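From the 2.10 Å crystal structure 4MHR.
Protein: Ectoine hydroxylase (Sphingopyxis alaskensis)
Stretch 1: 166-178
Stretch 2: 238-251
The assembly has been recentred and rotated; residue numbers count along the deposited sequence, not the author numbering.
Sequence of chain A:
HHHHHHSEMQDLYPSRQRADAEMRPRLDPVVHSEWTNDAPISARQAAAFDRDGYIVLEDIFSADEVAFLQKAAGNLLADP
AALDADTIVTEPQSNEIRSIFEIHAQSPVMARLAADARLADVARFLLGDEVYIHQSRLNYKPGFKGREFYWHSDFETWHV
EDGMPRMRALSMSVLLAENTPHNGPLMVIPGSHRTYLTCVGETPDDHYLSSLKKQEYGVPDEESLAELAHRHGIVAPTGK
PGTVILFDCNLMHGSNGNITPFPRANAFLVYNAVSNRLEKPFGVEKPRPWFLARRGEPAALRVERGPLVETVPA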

# COMPACT_ATOMS: atom_id res chain seq x y z
N ARG A 166 13.90 -4.27 -6.67
CA ARG A 166 13.29 -3.78 -7.90
C ARG A 166 11.86 -3.24 -7.64
O ARG A 166 11.19 -3.65 -6.72
CB ARG A 166 13.22 -4.86 -8.98
CG ARG A 166 14.54 -5.50 -9.41
CD ARG A 166 15.34 -4.51 -10.20
NE ARG A 166 16.16 -5.27 -11.04
CZ ARG A 166 15.96 -5.54 -12.33
NH1 ARG A 166 14.98 -5.06 -13.05
NH2 ARG A 166 16.85 -6.33 -12.87
N MET A 167 11.37 -2.39 -8.54
CA MET A 167 9.98 -1.88 -8.41
C MET A 167 9.04 -2.90 -8.98
O MET A 167 8.71 -2.83 -10.15
CB MET A 167 9.83 -0.54 -9.12
CG MET A 167 10.73 0.54 -8.48
SD MET A 167 10.44 2.03 -9.41
CE MET A 167 11.63 3.10 -8.62
N ARG A 168 8.69 -3.88 -8.17
CA ARG A 168 7.85 -4.99 -8.60
C ARG A 168 6.96 -5.44 -7.43
O ARG A 168 6.75 -6.63 -7.11
CB ARG A 168 8.66 -6.11 -9.27
CG ARG A 168 7.73 -7.23 -9.67
CD ARG A 168 7.64 -8.07 -10.91
NE ARG A 168 8.71 -8.85 -11.25
CZ ARG A 168 8.83 -9.85 -12.17
NH1 ARG A 168 7.92 -10.55 -12.83
NH2 ARG A 168 10.07 -10.20 -12.40
N ALA A 169 6.40 -4.43 -6.76
CA ALA A 169 5.47 -4.59 -5.66
C ALA A 169 4.36 -3.60 -5.77
O ALA A 169 4.51 -2.52 -6.39
CB ALA A 169 6.17 -4.44 -4.29
N LEU A 170 3.23 -3.93 -5.17
CA LEU A 170 2.15 -2.97 -5.12
C LEU A 170 1.36 -3.04 -3.83
O LEU A 170 1.38 -4.09 -3.10
CB LEU A 170 1.22 -3.15 -6.27
CG LEU A 170 0.51 -4.45 -6.42
CD1 LEU A 170 -0.74 -4.51 -5.59
CD2 LEU A 170 0.04 -4.51 -7.86
N SER A 171 0.69 -1.93 -3.53
CA SER A 171 -0.16 -1.89 -2.34
C SER A 171 -1.62 -1.84 -2.70
O SER A 171 -2.02 -1.23 -3.73
CB SER A 171 0.17 -0.66 -1.52
OG SER A 171 1.56 -0.73 -1.20
N MET A 172 -2.41 -2.55 -1.93
CA MET A 172 -3.86 -2.36 -2.00
C MET A 172 -4.48 -1.86 -0.68
O MET A 172 -4.25 -2.44 0.39
CB MET A 172 -4.51 -3.65 -2.35
CG MET A 172 -3.89 -4.32 -3.50
SD MET A 172 -5.06 -5.46 -4.25
CE MET A 172 -3.91 -6.30 -5.27
N SER A 173 -5.26 -0.76 -0.75
CA SER A 173 -5.97 -0.20 0.39
C SER A 173 -7.44 -0.55 0.24
O SER A 173 -8.08 -0.10 -0.70
CB SER A 173 -5.73 1.31 0.50
OG SER A 173 -6.43 1.81 1.65
N VAL A 174 -7.97 -1.44 1.09
CA VAL A 174 -9.41 -1.77 1.07
C VAL A 174 -10.08 -0.87 2.10
O VAL A 174 -9.80 -0.98 3.31
CB VAL A 174 -9.61 -3.21 1.52
CG1 VAL A 174 -11.05 -3.62 1.53
CG2 VAL A 174 -8.75 -4.13 0.74
N LEU A 175 -10.91 0.05 1.63
CA LEU A 175 -11.55 1.04 2.52
C LEU A 175 -12.63 0.38 3.40
O LEU A 175 -13.42 -0.41 2.94
CB LEU A 175 -12.17 2.19 1.76
CG LEU A 175 -11.27 2.89 0.76
CD1 LEU A 175 -12.08 4.04 0.19
CD2 LEU A 175 -9.98 3.37 1.36
N LEU A 176 -12.54 0.62 4.70
CA LEU A 176 -13.48 0.03 5.69
C LEU A 176 -14.35 1.07 6.33
O LEU A 176 -15.33 0.75 6.98
CB LEU A 176 -12.73 -0.71 6.75
CG LEU A 176 -11.90 -1.92 6.26
CD1 LEU A 176 -10.99 -2.42 7.35
CD2 LEU A 176 -12.80 -3.04 5.83
N ALA A 177 -14.02 2.33 6.13
CA ALA A 177 -14.84 3.46 6.49
C ALA A 177 -14.74 4.32 5.27
O ALA A 177 -13.63 4.40 4.64
CB ALA A 177 -14.25 4.20 7.65
N GLU A 178 -15.85 4.98 4.96
CA GLU A 178 -15.93 5.90 3.80
C GLU A 178 -14.82 6.93 3.81
O GLU A 178 -14.58 7.59 4.84
CB GLU A 178 -17.27 6.68 3.75
CG GLU A 178 -17.26 7.94 2.85
CD GLU A 178 -17.94 7.79 1.49
OE1 GLU A 178 -18.91 7.02 1.41
OE2 GLU A 178 -17.51 8.44 0.50
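Stretch 2, residues 238-251: TGKPGTVILFDCNL

Stretch 2 lies beside stretch 1 as its antiparallel neighbour in a β-sheet. Residues 244-248 form a strand and run against the strand of stretch 1, with 166° between the two N-to-C directions and a closest approach of the axes of 4.6 Å. Together the stretches bury 1053 Å².

The register is regular. Ser 171 faces Phe 247 and Ser 173 faces Ile 245 as hydrogen-bonded pairs. Ser 171 N donates to Phe 247 O at 2.8 Å, and Phe 247 N returns the bond to Ser 171 O at 2.8 Å. Ser 173 N to Ile 245 O is 2.8 Å, and Ile 245 N to Ser 173 O is 2.9 Å. Between and beyond them, Leu 170 with Asp 248, Met 172 with Leu 246 and Val 174 with Val 244 are non-hydrogen-bonded pairs, with CA atoms 4.4 to 4.6 Å apart.

Leu 175 has the largest area covered by the other stretch, 103 Å². Its N donates to Thr 243 O at 2.9 Å, and its O accepts from Gly 242 N at 2.6 Å. Stretch 2 reaches this point through a type II turn from Lys 240 to Thr 243. The turn is closed by Thr 243 N to Lys 240 O at 3.0 Å, and Thr 243 OG1 also donates to Lys 240 O at 2.8 Å. The Leu 175 side chain bridges loop and strand: CD1 lies 3.6 Å from Gly 239 O, and CD2 lies 4.3 Å from Ile 245 CD1. Beyond it, Pro 241 CG packs 3.6 Å from Glu 178 N.

Cys 249 comes next, with 73 Å² covered. It follows the strand and begins the bend of a type I turn from Asp 248 to Leu 251. Its N donates to Ala 169 O at 3.0 Å, which continues the ladder past the strand. Its SG sits 3.8 Å from Met 167 CB, and its CB is 4.0 Å from Ala 169 CB. Met 167 extends further, bringing CE to 3.5 Å from Asn 250 ND2. A water donates to both Ala 169 O (3.0 Å) and Asp 248 OD1 (2.7 Å), linking the strands at this end.

Phe 247 has 67 Å² covered. Ser 171 CB stands over one face of its ring, 3.9 Å from the Phe 247 ring centroid and 16° off the normal, a CH-pi contact. On the opposite side of the sheet, Met 172 SD meets Leu 246 CG at 4.0 Å, and Met 172 CB meets Val 244 CG1 at 4.0 Å.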

# COMPACT_ATOMS: atom_id res chain seq x y z
N THR A 238 -11.56 8.49 -3.67
CA THR A 238 -12.53 8.40 -2.58
C THR A 238 -13.37 7.19 -2.87
O THR A 238 -13.24 6.58 -3.93
CB THR A 238 -13.41 9.67 -2.41
OG1 THR A 238 -13.95 10.06 -3.66
CG2 THR A 238 -12.57 10.87 -1.87
N GLY A 239 -14.17 6.78 -1.90
CA GLY A 239 -15.09 5.72 -2.12
C GLY A 239 -15.74 5.22 -0.87
O GLY A 239 -15.34 5.54 0.22
N LYS A 240 -16.76 4.40 -1.06
CA LYS A 240 -17.46 3.78 0.08
C LYS A 240 -16.68 2.56 0.56
O LYS A 240 -15.79 2.03 -0.16
CB LYS A 240 -18.88 3.38 -0.33
CG LYS A 240 -18.95 2.44 -1.51
CD LYS A 240 -20.37 2.00 -1.78
CE LYS A 240 -20.41 0.80 -2.71
NZ LYS A 240 -19.99 1.18 -4.08
N PRO A 241 -16.98 2.12 1.77
CA PRO A 241 -16.33 0.95 2.27
C PRO A 241 -16.39 -0.22 1.27
O PRO A 241 -17.40 -0.43 0.58
CB PRO A 241 -17.15 0.64 3.53
CG PRO A 241 -17.64 1.97 3.99
CD PRO A 241 -17.97 2.66 2.74
N GLY A 242 -15.28 -0.96 1.16
CA GLY A 242 -15.20 -2.06 0.19
C GLY A 242 -14.47 -1.67 -1.11
O GLY A 242 -13.94 -2.53 -1.78
N THR A 243 -14.40 -0.38 -1.38
CA THR A 243 -13.55 0.18 -2.48
C THR A 243 -12.08 -0.14 -2.27
O THR A 243 -11.60 -0.08 -1.14
CB THR A 243 -13.72 1.73 -2.62
OG1 THR A 243 -15.09 2.05 -2.86
CG2 THR A 243 -12.86 2.32 -3.77
N VAL A 244 -11.38 -0.53 -3.35
CA VAL A 244 -9.97 -0.88 -3.26
C VAL A 244 -9.16 0.04 -4.10
O VAL A 244 -9.50 0.27 -5.28
CB VAL A 244 -9.70 -2.31 -3.71
CG1 VAL A 244 -8.25 -2.72 -3.36
CG2 VAL A 244 -10.61 -3.26 -2.99
N ILE A 245 -8.18 0.65 -3.48
CA ILE A 245 -7.29 1.61 -4.16
C ILE A 245 -5.98 0.86 -4.32
O ILE A 245 -5.42 0.36 -3.32
CB ILE A 245 -7.06 2.92 -3.38
CG1 ILE A 245 -8.39 3.65 -3.24
CG2 ILE A 245 -6.14 3.80 -4.16
CD1 ILE A 245 -8.29 4.80 -2.29
N LEU A 246 -5.55 0.64 -5.57
CA LEU A 246 -4.33 -0.16 -5.81
C LEU A 246 -3.24 0.81 -6.28
O LEU A 246 -3.49 1.66 -7.18
CB LEU A 246 -4.49 -1.12 -6.94
CG LEU A 246 -5.20 -2.42 -6.80
CD1 LEU A 246 -6.69 -2.15 -6.78
CD2 LEU A 246 -4.81 -3.31 -7.94
N PHE A 247 -2.06 0.72 -5.72
CA PHE A 247 -0.98 1.63 -6.16
C PHE A 247 0.40 1.00 -6.21
O PHE A 247 0.75 0.14 -5.38
CB PHE A 247 -1.06 2.97 -5.46
CG PHE A 247 -0.94 2.95 -3.98
CD1 PHE A 247 -2.03 2.71 -3.19
CD2 PHE A 247 0.30 3.24 -3.35
CE1 PHE A 247 -1.93 2.71 -1.79
CE2 PHE A 247 0.42 3.27 -1.94
CZ PHE A 247 -0.70 3.03 -1.15
N ASP A 248 1.15 1.41 -7.24
CA ASP A 248 2.52 0.98 -7.46
C ASP A 248 3.38 1.36 -6.27
O ASP A 248 3.21 2.44 -5.65
CB ASP A 248 3.06 1.63 -8.71
CG ASP A 248 4.50 1.26 -8.99
OD1 ASP A 248 4.76 0.15 -9.51
OD2 ASP A 248 5.37 2.11 -8.68
N CYS A 249 4.31 0.47 -5.95
CA CYS A 249 5.23 0.69 -4.87
C CYS A 249 5.98 2.02 -4.83
O CYS A 249 6.25 2.52 -3.74
CB CYS A 249 6.28 -0.44 -4.82
SG CYS A 249 7.37 -0.52 -6.25
N ASN A 250 6.22 2.63 -5.99
CA ASN A 250 6.97 3.83 -6.05
C ASN A 250 6.12 5.11 -6.27
O ASN A 250 6.66 6.16 -6.57
CB ASN A 250 8.03 3.72 -7.14
CG ASN A 250 9.02 4.91 -7.10
OD1 ASN A 250 9.60 5.25 -6.07
ND2 ASN A 250 9.19 5.52 -8.23
N LEU A 251 4.81 5.00 -6.18
CA LEU A 251 3.98 6.17 -6.36
C LEU A 251 4.06 7.13 -5.13
O LEU A 251 3.99 6.71 -3.95
CB LEU A 251 2.53 5.77 -6.53
CG LEU A 251 1.53 6.89 -6.92
CD1 LEU A 251 1.88 7.46 -8.28
CD2 LEU A 251 0.13 6.35 -6.82
O HOH W 1 3.27 -2.00 -9.02